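Local coordinates for protein clp gene regulator (ClgR) (Corynebacterium glutamicum, PDB 3F52) that activates transcription of the caseinolytic protease (clp) genes, probably by binding their regulatory DNA through a helix-turn-helix domain, at the interface of chains A and B. Sequence-based numbering; all coordinates share one arbitrary frame. Chains: chain A/B, clp gene regulator (ClgR).

Contact 1: the interface of chains A and B. Residues chain A 85, 88-89, 92; chain B 89, 91-92, 95.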
ATOM      1  N   ALA A  85      -9.479  -2.395   2.104  1.00 26.44           N
ATOM      2  CA  ALA A  85      -9.791  -1.654   0.871  1.00 25.90           C
ATOM      3  C   ALA A  85     -10.231  -0.220   1.147  1.00 26.49           C
ATOM      4  O   ALA A  85      -9.841   0.697   0.439  1.00 26.55           O
ATOM      5  CB  ALA A  85     -10.862  -2.381   0.033  1.00 25.71           C
ATOM      6  N   LEU A  88      -7.274   1.882   1.906  1.00 24.91           N
ATOM      7  CA  LEU A  88      -6.556   2.194   0.673  1.00 24.85           C
ATOM      8  C   LEU A  88      -7.208   3.324  -0.124  1.00 25.15           C
ATOM      9  O   LEU A  88      -6.519   4.183  -0.699  1.00 25.02           O
ATOM     10  CB  LEU A  88      -6.478   0.967  -0.226  1.00 26.08           C
ATOM     11  CG  LEU A  88      -5.817  -0.288   0.346  1.00 25.93           C
ATOM     12  CD1 LEU A  88      -5.614  -1.289  -0.825  1.00 25.62           C
ATOM     13  CD2 LEU A  88      -4.485   0.087   1.049  1.00 27.14           C
ATOM     14  N   ILE A  89      -8.538   3.284  -0.188  1.00 24.57           N
ATOM     15  CA  ILE A  89      -9.304   4.336  -0.876  1.00 24.08           C
ATOM     16  C   ILE A  89      -9.018   5.697  -0.206  1.00 23.91           C
ATOM     17  O   ILE A  89      -8.789   6.692  -0.909  1.00 23.99           O
ATOM     18  CB  ILE A  89     -10.796   4.015  -0.898  1.00 23.74           C
ATOM     19  CG1 ILE A  89     -11.044   2.826  -1.850  1.00 23.87           C
ATOM     20  CG2 ILE A  89     -11.634   5.246  -1.298  1.00 22.89           C
ATOM     21  CD1 ILE A  89     -12.419   2.193  -1.650  1.00 27.81           C
ATOM     22  N   ALA A  92      -5.442   6.801  -0.950  1.00 24.41           N
ATOM     23  CA  ALA A  92      -5.267   7.278  -2.314  1.00 24.51           C
ATOM     24  C   ALA A  92      -5.829   8.695  -2.463  1.00 25.01           C
ATOM     25  O   ALA A  92      -5.285   9.514  -3.203  1.00 25.70           O
ATOM     26  CB  ALA A  92      -5.905   6.335  -3.341  1.00 25.12           C
TER
ATOM     27  N   ILE B  89      -5.563   3.148  -5.862  1.00 28.01           N
ATOM     28  CA  ILE B  89      -6.988   2.985  -5.977  1.00 29.10           C
ATOM     29  C   ILE B  89      -7.326   1.747  -6.848  1.00 28.22           C
ATOM     30  O   ILE B  89      -8.260   1.008  -6.543  1.00 28.42           O
ATOM     31  CB  ILE B  89      -7.700   4.297  -6.427  1.00 30.30           C
ATOM     32  CG1 ILE B  89      -9.186   4.259  -6.052  1.00 32.17           C
ATOM     33  CG2 ILE B  89      -7.496   4.552  -7.890  1.00 31.30           C
ATOM     34  CD1 ILE B  89      -9.395   4.470  -4.557  1.00 33.42           C
ATOM     35  N   ALA B  91      -5.513  -0.964  -6.972  1.00 27.63           N
ATOM     36  CA  ALA B  91      -5.212  -2.055  -6.049  1.00 26.37           C
ATOM     37  C   ALA B  91      -6.389  -2.335  -5.108  1.00 25.14           C
ATOM     38  O   ALA B  91      -6.703  -3.492  -4.796  1.00 25.90           O
ATOM     39  CB  ALA B  91      -3.975  -1.712  -5.263  1.00 26.71           C
ATOM     40  N   ALA B  92      -7.121  -1.293  -4.695  1.00 25.59           N
ATOM     41  CA  ALA B  92      -8.320  -1.489  -3.878  1.00 24.65           C
ATOM     42  C   ALA B  92      -9.330  -2.391  -4.582  1.00 25.51           C
ATOM     43  O   ALA B  92     -10.024  -3.164  -3.923  1.00 25.99           O
ATOM     44  CB  ALA B  92      -8.975  -0.111  -3.464  1.00 25.32           C
ATOM     45  N   MET B  95      -8.903  -6.194  -3.626  1.00 33.70           N
ATOM     46  CA  MET B  95      -8.767  -6.547  -2.213  1.00 34.99           C
ATOM     47  C   MET B  95      -9.824  -7.526  -1.740  1.00 36.56           C
ATOM     48  O   MET B  95      -9.697  -8.114  -0.663  1.00 37.65           O
ATOM     49  CB  MET B  95      -8.659  -5.311  -1.315  1.00 33.84           C
ATOM     50  CG  MET B  95      -7.289  -4.653  -1.388  1.00 32.08           C
ATOM     51  SD  MET B  95      -5.895  -5.714  -0.884  1.00 31.65           S
ATOM     52  CE  MET B  95      -6.323  -6.039   0.816  1.00 33.39           C
TER
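The two copies of Ile89, A:Ile89 and B:Ile89, meet with different first torsions. In A:Ile89, CG1 lies anti to the carbonyl carbon (chi1 -70°). In B:Ile89, CG1 lies anti to the backbone N instead (chi1 -159°). Its terminal CD1 is thereby carried up to the flank of A:Ile89. CD1 of B:Ile89 sits 3.6 Å from CG1 of A:Ile89 and also touches its CB and CG2. The two isoleucines cross obliquely, and one methyl tip meets the middle of the other side chain. CG1 of A:Ile89 also packs against the methyl CB of B:Ala92 at 3.9 Å. The same B:Ala92 presents its CA to CD1 of A:Leu88. B:Met95 lies next to it and runs at about a right angle to A:Leu88. CG of B:Met95 meets CD1 of A:Leu88 at 3.8 Å, while CB of B:Met95 meets CB of A:Ala85 at 3.9 Å. A:Ala92 adds a looser contact, with its CB facing CB of B:Ile89. The patch packs helix 84-95 of chain A against helix 84-92 and the following residues of chain B. It forms an apolar part of the two-fold interface of the deposited pair and probably helps hold the two subunits together.

Contact 2: the interface of chains A and B. Residues chain A 22, 25, 95; chain B 73, 83-85, 88.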
ATOM      1  N   GLU A  22       4.173  14.033  -4.732  1.00 35.24           N
ATOM      2  CA  GLU A  22       3.173  13.045  -4.256  1.00 35.11           C
ATOM      3  C   GLU A  22       3.637  12.568  -2.884  1.00 34.39           C
ATOM      4  O   GLU A  22       4.826  12.293  -2.711  1.00 34.70           O
ATOM      5  CB  GLU A  22       3.089  11.863  -5.241  1.00 35.80           C
ATOM      6  CG  GLU A  22       1.972  10.841  -4.977  1.00 36.38           C
ATOM      7  CD  GLU A  22       1.440  10.154  -6.263  1.00 36.21           C
ATOM      8  OE1 GLU A  22       2.241   9.850  -7.188  1.00 36.04           O
ATOM      9  OE2 GLU A  22       0.204   9.919  -6.348  1.00 37.46           O
ATOM     10  N   LEU A  25       3.663   6.459  -0.169  1.00 25.42           N
ATOM     11  CA  LEU A  25       2.667   5.482   0.224  1.00 25.34           C
ATOM     12  C   LEU A  25       2.553   5.326   1.745  1.00 25.63           C
ATOM     13  O   LEU A  25       1.422   5.325   2.295  1.00 26.06           O
ATOM     14  CB  LEU A  25       2.954   4.137  -0.422  1.00 26.37           C
ATOM     15  CG  LEU A  25       1.965   3.019  -0.016  1.00 27.57           C
ATOM     16  CD1 LEU A  25       0.508   3.283  -0.502  1.00 29.38           C
ATOM     17  CD2 LEU A  25       2.510   1.698  -0.533  1.00 30.98           C
ATOM     18  N   MET A  95      -3.552  11.493  -1.257  1.00 32.63           N
ATOM     19  CA  MET A  95      -2.342  11.643  -2.076  1.00 35.18           C
ATOM     20  C   MET A  95      -2.530  12.471  -3.324  1.00 37.29           C
ATOM     21  O   MET A  95      -1.561  13.011  -3.860  1.00 38.07           O
ATOM     22  CB  MET A  95      -1.857  10.286  -2.547  1.00 34.67           C
ATOM     23  CG  MET A  95      -1.384   9.422  -1.457  1.00 35.15           C
ATOM     24  SD  MET A  95      -0.955   7.839  -2.167  1.00 37.34           S
ATOM     25  CE  MET A  95       0.778   8.107  -2.494  1.00 36.57           C
TER
ATOM     26  N   LEU B  73       8.306   2.096  -5.017  1.00 31.11           N
ATOM     27  CA  LEU B  73       7.010   2.146  -5.671  1.00 31.60           C
ATOM     28  C   LEU B  73       6.848   3.438  -6.479  1.00 31.53           C
ATOM     29  O   LEU B  73       6.329   3.427  -7.598  1.00 31.75           O
ATOM     30  CB  LEU B  73       5.868   1.995  -4.652  1.00 31.85           C
ATOM     31  CG  LEU B  73       4.452   2.117  -5.229  1.00 33.33           C
ATOM     32  CD1 LEU B  73       4.161   1.020  -6.282  1.00 34.74           C
ATOM     33  CD2 LEU B  73       3.442   2.051  -4.083  1.00 31.97           C
ATOM     34  N   SER B  83       0.431   7.853 -11.530  1.00 33.76           N
ATOM     35  CA  SER B  83       0.573   8.292 -10.130  1.00 33.28           C
ATOM     36  C   SER B  83       0.447   7.102  -9.190  1.00 32.85           C
ATOM     37  O   SER B  83      -0.214   6.113  -9.517  1.00 32.82           O
ATOM     38  CB  SER B  83      -0.429   9.383  -9.746  1.00 33.62           C
ATOM     39  OG  SER B  83      -1.758   8.886  -9.751  1.00 34.54           O
ATOM     40  N   VAL B  84       1.094   7.184  -8.025  1.00 32.31           N
ATOM     41  CA  VAL B  84       0.933   6.136  -7.006  1.00 32.29           C
ATOM     42  C   VAL B  84      -0.555   6.089  -6.555  1.00 31.91           C
ATOM     43  O   VAL B  84      -1.098   5.022  -6.306  1.00 31.54           O
ATOM     44  CB  VAL B  84       1.891   6.353  -5.804  1.00 32.17           C
ATOM     45  CG1 VAL B  84       1.612   5.340  -4.698  1.00 31.81           C
ATOM     46  CG2 VAL B  84       3.370   6.277  -6.276  1.00 33.47           C
ATOM     47  N   ALA B  85      -1.188   7.256  -6.455  1.00 31.62           N
ATOM     48  CA  ALA B  85      -2.597   7.353  -6.062  1.00 31.99           C
ATOM     49  C   ALA B  85      -3.474   6.503  -6.981  1.00 31.50           C
ATOM     50  O   ALA B  85      -4.330   5.766  -6.512  1.00 31.74           O
ATOM     51  CB  ALA B  85      -3.068   8.826  -6.070  1.00 31.63           C
ATOM     52  N   LEU B  88      -2.741   2.813  -6.446  1.00 27.96           N
ATOM     53  CA  LEU B  88      -3.330   2.404  -5.158  1.00 28.42           C
ATOM     54  C   LEU B  88      -4.867   2.228  -5.212  1.00 28.00           C
ATOM     55  O   LEU B  88      -5.418   1.260  -4.675  1.00 27.92           O
ATOM     56  CB  LEU B  88      -2.945   3.390  -4.060  1.00 28.30           C
ATOM     57  CG  LEU B  88      -3.276   3.006  -2.614  1.00 29.68           C
ATOM     58  CD1 LEU B  88      -2.577   1.691  -2.234  1.00 32.03           C
ATOM     59  CD2 LEU B  88      -2.825   4.131  -1.669  1.00 33.78           C
TER
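The carboxylate of A:Glu22 is met from above its plane by two backbone N-H groups of chain B. A:Glu22 OE1 accepts from B:Val84 N at 3.0 Å, with the donor 38° out of the carboxylate plane. A:Glu22 OE2 accepts from B:Ala85 N, also at 3.0 Å and 46° out of the plane. Both bonds are fairly straight at the hydrogen. The two N-H groups belong to the first turn of helix 84-92. The carboxylate therefore caps the start of that helix, and the helix end would probably favour its negative charge. The side chain of A:Glu22 reaches there in extended form, with CG anti to the backbone N (chi1 -173°). CB of B:Ser83 and CB of B:Val84 brush the carboxylate as well. Beside this cap the patch, part of the two-fold interface between the chains, is apolar. A:Met95 bends at chi3 and turns its terminal methyl CE onto CG1 of B:Val84, 3.6 Å away. Its CB faces CB of B:Ala85. A:Leu25 comes in from helix 25-40 and splits its two methyls between two leucines of chain B. CD2 of A:Leu25 goes to CD2 of B:Leu73 at 3.7 Å. CD1 of A:Leu25 meets both methyls of B:Leu88, with CD2 of that leucine the nearer, at 3.6 Å.

Contact 3: the interface of chains A and B. Residues chain A 24-26, 67; chain B 29, 68-70, 73.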
ATOM      1  N   LEU A  24       4.501   9.957   0.012  1.00 27.77           N
ATOM      2  CA  LEU A  24       4.881   8.549   0.008  1.00 26.40           C
ATOM      3  C   LEU A  24       3.712   7.663   0.408  1.00 25.52           C
ATOM      4  O   LEU A  24       2.896   8.039   1.259  1.00 25.02           O
ATOM      5  CB  LEU A  24       6.029   8.309   0.994  1.00 25.32           C
ATOM      6  CG  LEU A  24       7.297   9.084   0.632  1.00 26.48           C
ATOM      7  CD1 LEU A  24       8.249   9.046   1.802  1.00 29.28           C
ATOM      8  CD2 LEU A  24       7.941   8.462  -0.600  1.00 27.15           C
ATOM      9  N   LEU A  25       3.663   6.459  -0.169  1.00 25.42           N
ATOM     10  CA  LEU A  25       2.667   5.482   0.224  1.00 25.34           C
ATOM     11  C   LEU A  25       2.553   5.326   1.745  1.00 25.63           C
ATOM     12  O   LEU A  25       1.422   5.325   2.295  1.00 26.06           O
ATOM     13  CB  LEU A  25       2.954   4.137  -0.422  1.00 26.37           C
ATOM     14  CG  LEU A  25       1.965   3.019  -0.016  1.00 27.57           C
ATOM     15  CD1 LEU A  25       0.508   3.283  -0.502  1.00 29.38           C
ATOM     16  CD2 LEU A  25       2.510   1.698  -0.533  1.00 30.98           C
ATOM     17  N   ARG A  26       3.695   5.174   2.444  1.00 24.06           N
ATOM     18  CA  ARG A  26       3.613   4.965   3.886  1.00 24.27           C
ATOM     19  C   ARG A  26       2.942   6.159   4.586  1.00 24.33           C
ATOM     20  O   ARG A  26       2.241   5.967   5.579  1.00 24.90           O
ATOM     21  CB  ARG A  26       5.003   4.627   4.477  1.00 23.58           C
ATOM     22  CG  ARG A  26       6.046   5.748   4.380  1.00 23.25           C
ATOM     23  CD  ARG A  26       7.326   5.254   5.076  1.00 24.35           C
ATOM     24  NE  ARG A  26       8.395   6.244   4.962  1.00 23.93           N
ATOM     25  CZ  ARG A  26       9.319   6.264   4.007  1.00 26.28           C
ATOM     26  NH1 ARG A  26      10.210   7.232   3.991  1.00 26.07           N
ATOM     27  NH2 ARG A  26       9.352   5.347   3.048  1.00 27.79           N
ATOM     28  N   GLU A  67       7.540   1.822   6.921  1.00 30.15           N
ATOM     29  CA  GLU A  67       6.631   1.169   5.984  1.00 29.86           C
ATOM     30  C   GLU A  67       5.517   0.421   6.699  1.00 31.41           C
ATOM     31  O   GLU A  67       5.704  -0.131   7.797  1.00 31.76           O
ATOM     32  CB  GLU A  67       7.381   0.246   5.024  1.00 30.09           C
ATOM     33  CG  GLU A  67       8.441   0.924   4.183  1.00 27.44           C
ATOM     34  CD  GLU A  67       7.899   1.882   3.106  1.00 29.02           C
ATOM     35  OE1 GLU A  67       6.680   1.916   2.782  1.00 29.66           O
ATOM     36  OE2 GLU A  67       8.751   2.592   2.561  1.00 29.96           O
TER
ATOM     37  N   LEU B  29      -1.583  -4.586  -4.993  1.00 29.08           N
ATOM     38  CA  LEU B  29      -0.698  -3.600  -5.608  1.00 30.62           C
ATOM     39  C   LEU B  29       0.061  -4.184  -6.792  1.00 30.11           C
ATOM     40  O   LEU B  29       0.217  -3.525  -7.836  1.00 29.35           O
ATOM     41  CB  LEU B  29       0.303  -3.113  -4.569  1.00 31.38           C
ATOM     42  CG  LEU B  29       0.914  -1.727  -4.500  1.00 36.77           C
ATOM     43  CD1 LEU B  29      -0.187  -0.671  -4.529  1.00 37.91           C
ATOM     44  CD2 LEU B  29       1.773  -1.569  -3.186  1.00 34.86           C
ATOM     45  N   VAL B  68       7.424  -3.675  -1.181  1.00 37.43           N
ATOM     46  CA  VAL B  68       8.182  -2.605  -1.871  1.00 38.06           C
ATOM     47  C   VAL B  68       8.235  -1.382  -0.966  1.00 36.77           C
ATOM     48  O   VAL B  68       7.244  -1.083  -0.305  1.00 36.96           O
ATOM     49  CB  VAL B  68       7.521  -2.258  -3.261  1.00 38.02           C
ATOM     50  CG1 VAL B  68       6.112  -1.663  -3.131  1.00 40.15           C
ATOM     51  CG2 VAL B  68       8.393  -1.316  -4.091  1.00 40.40           C
ATOM     52  N   SER B  69       9.383  -0.701  -0.899  1.00 35.48           N
ATOM     53  CA  SER B  69       9.457   0.585  -0.186  1.00 33.17           C
ATOM     54  C   SER B  69       8.581   1.611  -0.911  1.00 32.38           C
ATOM     55  O   SER B  69       8.279   1.476  -2.115  1.00 32.12           O
ATOM     56  CB  SER B  69      10.896   1.095  -0.086  1.00 33.25           C
ATOM     57  OG  SER B  69      11.340   1.584  -1.346  1.00 31.92           O
ATOM     58  N   SER B  70       8.155   2.642  -0.192  1.00 30.54           N
ATOM     59  CA  SER B  70       7.383   3.718  -0.823  1.00 30.33           C
ATOM     60  C   SER B  70       8.177   4.387  -1.955  1.00 30.02           C
ATOM     61  O   SER B  70       7.600   4.739  -2.975  1.00 29.93           O
ATOM     62  CB  SER B  70       6.962   4.770   0.204  1.00 29.28           C
ATOM     63  OG  SER B  70       6.090   4.173   1.157  1.00 30.70           O
ATOM     64  N   LEU B  73       8.306   2.096  -5.017  1.00 31.11           N
ATOM     65  CA  LEU B  73       7.010   2.146  -5.671  1.00 31.60           C
ATOM     66  C   LEU B  73       6.848   3.438  -6.479  1.00 31.53           C
ATOM     67  O   LEU B  73       6.329   3.427  -7.598  1.00 31.75           O
ATOM     68  CB  LEU B  73       5.868   1.995  -4.652  1.00 31.85           C
ATOM     69  CG  LEU B  73       4.452   2.117  -5.229  1.00 33.33           C
ATOM     70  CD1 LEU B  73       4.161   1.020  -6.282  1.00 34.74           C
ATOM     71  CD2 LEU B  73       3.442   2.051  -4.083  1.00 31.97           C
TER
HETATM   72  O   HOH W   1       5.118   6.015  -2.538  1.00 27.43           O
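B:Ser70 OG is gripped from two sides by chain A. This OG of B:Ser70 donates to A:Glu67 OE1 at 2.8 Å and accepts from the backbone A:Arg26 N at 2.9 Å. The protein is a helix-turn-helix regulator of the XRE family, and this patch is part of the two-fold interface of its two copies. B:Ser70 starts helix 70-80. The hydroxyl reaches the syn lone pair of A:Glu67 OE1, the side facing the other carboxylate oxygen. The serine OG stands anti to its own carbonyl carbon (chi1 -64°), which sets it beside the backbone N, and both face A:Glu67. The backbone N of B:Ser70 gives a nearly straight bond to A:Glu67 OE2 at 2.8 Å, from 38° above the carboxylate plane. One carboxylate thus takes both the hydroxyl and the N-H of the same residue, capping the first turn of the helix. The partial positive charge of the helix N-terminus would probably favour the carboxylate there. A:Arg26 NH2 forms a salt bridge to A:Glu67 OE2 at 2.9 Å, approaching from the opposite face of the carboxylate to B:Ser70 N. As a second-shell partner its guanidinium probably steadies the glutamate. A:Leu24 CD1 lies over one face of the guanidinium, toward its rim. Water 1 links B:Ser70 O to A:Leu25 N, at 2.8 Å from each. CB of A:Leu24 packs on CB of B:Ser70 at 3.7 Å, and CB of A:Leu25 lies against the serine OG.

Contact 4: the interface of chains A and B. Residues chain A 29, 69-71, 73; chain B 24-26, 67.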
ATOM      1  N   LEU A  29      -0.903   5.818   3.827  1.00 24.16           N
ATOM      2  CA  LEU A  29      -1.477   4.714   4.570  1.00 24.29           C
ATOM      3  C   LEU A  29      -1.583   5.034   6.043  1.00 25.16           C
ATOM      4  O   LEU A  29      -2.603   4.782   6.689  1.00 25.54           O
ATOM      5  CB  LEU A  29      -0.625   3.447   4.374  1.00 25.02           C
ATOM      6  CG  LEU A  29      -0.670   2.763   3.008  1.00 25.88           C
ATOM      7  CD1 LEU A  29       0.286   1.558   3.032  1.00 28.15           C
ATOM      8  CD2 LEU A  29      -2.105   2.314   2.645  1.00 25.34           C
ATOM      9  N   SER A  69       3.543  -2.652   6.266  1.00 32.88           N
ATOM     10  CA  SER A  69       3.564  -3.920   5.530  1.00 31.93           C
ATOM     11  C   SER A  69       2.136  -4.445   5.291  1.00 31.14           C
ATOM     12  O   SER A  69       1.213  -4.094   6.026  1.00 30.17           O
ATOM     13  CB  SER A  69       4.381  -4.952   6.317  1.00 33.33           C
ATOM     14  OG  SER A  69       3.595  -5.595   7.331  1.00 34.75           O
ATOM     15  N   SER A  70       1.961  -5.301   4.284  1.00 29.46           N
ATOM     16  CA  SER A  70       0.639  -5.880   3.989  1.00 28.44           C
ATOM     17  C   SER A  70       0.057  -6.540   5.235  1.00 28.66           C
ATOM     18  O   SER A  70      -1.118  -6.376   5.545  1.00 26.65           O
ATOM     19  CB  SER A  70       0.772  -6.949   2.918  1.00 28.13           C
ATOM     20  OG  SER A  70       1.230  -6.410   1.696  1.00 25.41           O
ATOM     21  N   GLU A  71       0.893  -7.323   5.918  1.00 29.11           N
ATOM     22  CA  GLU A  71       0.411  -8.101   7.083  1.00 29.53           C
ATOM     23  C   GLU A  71       0.077  -7.192   8.257  1.00 29.55           C
ATOM     24  O   GLU A  71      -0.930  -7.378   8.904  1.00 29.17           O
ATOM     25  CB  GLU A  71       1.421  -9.188   7.475  1.00 29.27           C
ATOM     26  CG  GLU A  71       1.512 -10.334   6.440  1.00 29.88           C
ATOM     27  CD  GLU A  71       2.584 -10.136   5.337  1.00 31.92           C
ATOM     28  OE1 GLU A  71       3.122  -9.013   5.198  1.00 33.42           O
ATOM     29  OE2 GLU A  71       2.857 -11.121   4.610  1.00 34.52           O
ATOM     30  N   LEU A  73      -0.729  -3.994   8.032  1.00 28.97           N
ATOM     31  CA  LEU A  73      -1.931  -3.274   7.616  1.00 28.30           C
ATOM     32  C   LEU A  73      -3.183  -4.112   7.892  1.00 27.47           C
ATOM     33  O   LEU A  73      -4.153  -3.614   8.457  1.00 28.07           O
ATOM     34  CB  LEU A  73      -1.862  -2.889   6.132  1.00 28.21           C
ATOM     35  CG  LEU A  73      -3.048  -2.062   5.625  1.00 28.46           C
ATOM     36  CD1 LEU A  73      -3.196  -0.729   6.374  1.00 29.97           C
ATOM     37  CD2 LEU A  73      -2.903  -1.826   4.103  1.00 27.62           C
TER
ATOM     38  N   LEU B  24      -3.496  -9.951   0.122  1.00 25.20           N
ATOM     39  CA  LEU B  24      -2.591  -9.040   0.815  1.00 24.39           C
ATOM     40  C   LEU B  24      -2.454  -7.796  -0.021  1.00 25.15           C
ATOM     41  O   LEU B  24      -2.550  -7.877  -1.268  1.00 24.71           O
ATOM     42  CB  LEU B  24      -1.212  -9.699   0.922  1.00 24.06           C
ATOM     43  CG  LEU B  24      -1.083 -10.878   1.872  1.00 24.96           C
ATOM     44  CD1 LEU B  24       0.275 -11.603   1.631  1.00 25.93           C
ATOM     45  CD2 LEU B  24      -1.250 -10.458   3.327  1.00 28.07           C
ATOM     46  N   LEU B  25      -2.169  -6.656   0.625  1.00 24.82           N
ATOM     47  CA  LEU B  25      -1.907  -5.418  -0.118  1.00 26.67           C
ATOM     48  C   LEU B  25      -0.910  -5.644  -1.245  1.00 27.25           C
ATOM     49  O   LEU B  25      -1.120  -5.156  -2.359  1.00 27.53           O
ATOM     50  CB  LEU B  25      -1.391  -4.310   0.815  1.00 27.73           C
ATOM     51  CG  LEU B  25      -1.084  -2.979   0.078  1.00 30.65           C
ATOM     52  CD1 LEU B  25      -2.298  -2.456  -0.760  1.00 29.86           C
ATOM     53  CD2 LEU B  25      -0.596  -1.931   1.069  1.00 34.32           C
ATOM     54  N   ARG B  26       0.197  -6.346  -0.952  1.00 26.74           N
ATOM     55  CA  ARG B  26       1.249  -6.468  -1.950  1.00 25.78           C
ATOM     56  C   ARG B  26       0.767  -7.207  -3.195  1.00 26.42           C
ATOM     57  O   ARG B  26       1.233  -6.904  -4.277  1.00 27.01           O
ATOM     58  CB  ARG B  26       2.539  -7.092  -1.380  1.00 26.20           C
ATOM     59  CG  ARG B  26       2.359  -8.469  -0.737  1.00 24.22           C
ATOM     60  CD  ARG B  26       3.758  -9.113  -0.594  1.00 24.71           C
ATOM     61  NE  ARG B  26       3.735 -10.427   0.044  1.00 22.80           N
ATOM     62  CZ  ARG B  26       3.709 -10.635   1.360  1.00 23.44           C
ATOM     63  NH1 ARG B  26       3.681 -11.880   1.813  1.00 22.42           N
ATOM     64  NH2 ARG B  26       3.631  -9.598   2.217  1.00 23.07           N
ATOM     65  N   GLU B  67       7.504  -7.033  -0.664  1.00 31.80           N
ATOM     66  CA  GLU B  67       7.081  -5.803  -0.021  1.00 34.57           C
ATOM     67  C   GLU B  67       7.999  -4.668  -0.510  1.00 36.18           C
ATOM     68  O   GLU B  67       9.213  -4.719  -0.267  1.00 38.68           O
ATOM     69  CB  GLU B  67       7.200  -5.958   1.493  1.00 34.02           C
ATOM     70  CG  GLU B  67       6.123  -6.830   2.146  1.00 32.78           C
ATOM     71  CD  GLU B  67       4.747  -6.159   2.134  1.00 33.77           C
ATOM     72  OE1 GLU B  67       4.618  -4.940   2.457  1.00 32.78           O
ATOM     73  OE2 GLU B  67       3.790  -6.857   1.772  1.00 30.01           O
TER
HETATM   74  O   HOH W   2      -2.901  -6.451   3.451  1.00 19.28           O
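The salt bridges centre on B:Arg26, whose guanidinium grips A:Glu71 end-on. B:Arg26 NH2 and NH1 both reach A:Glu71 OE2, at 2.9 and 3.0 Å. They come from the same face, on the syn side of that oxygen. The carboxylate and guanidinium planes are 42° apart, so the pairing is skewed. B:Arg26 NH2 also binds B:Glu67 OE2 of its own chain at 2.8 Å, in the guanidinium plane. The arginine thus lies between two glutamates and probably offsets their mutual charge. Its CG takes the place between the backbone N and the carbonyl carbon (chi1 57°), and from there the chain runs extended to the acids. CD1 of B:Leu24 sits on one face of the guanidinium.

Among the other hydrogen bonds, A:Ser70 OG donates to the syn lone pair of B:Glu67 OE2 at 2.6 Å. A:Ser70 OG accepts from B:Arg26 N at 2.8 Å. A:Ser70 N gives a bond to B:Glu67 OE1 at 3.2 Å. Water 2 connects A:Ser70 O with B:Leu25 N.

The apolar contacts lie beside this network. CD2 of B:Leu25 meets CD2 of A:Leu73 at 3.8 Å, the two side chains crossing at a slant. The same methyl faces CD1 of A:Leu29 tip to tip. CB of B:Leu24 packs on CB of A:Ser70. Together these groups tie the start of helix 70-80 in chain A to helix 25-40 of chain B and probably help fix the arrangement of the two subunits.

Contacts 2 and 3 are neighbours, with C-alpha centres about 8 Å apart, and share A:Leu25 and B:Leu73. Contacts 3 and 4 lie about 9 Å apart and largely match with the chains exchanged, each joining the start of helix 70-80 to helix 25-40 of the other subunit; the cross-chain arginine salt bridge is described for contact 4. Contact 1 is about 11 Å from contacts 2 and 4 and about 13 Å from contact 3. It shares helix 84-95 of chain A and helix 84-92 of chain B with contact 2. The four patches are parts of one two-fold interface, which probably places the two DNA-binding domains.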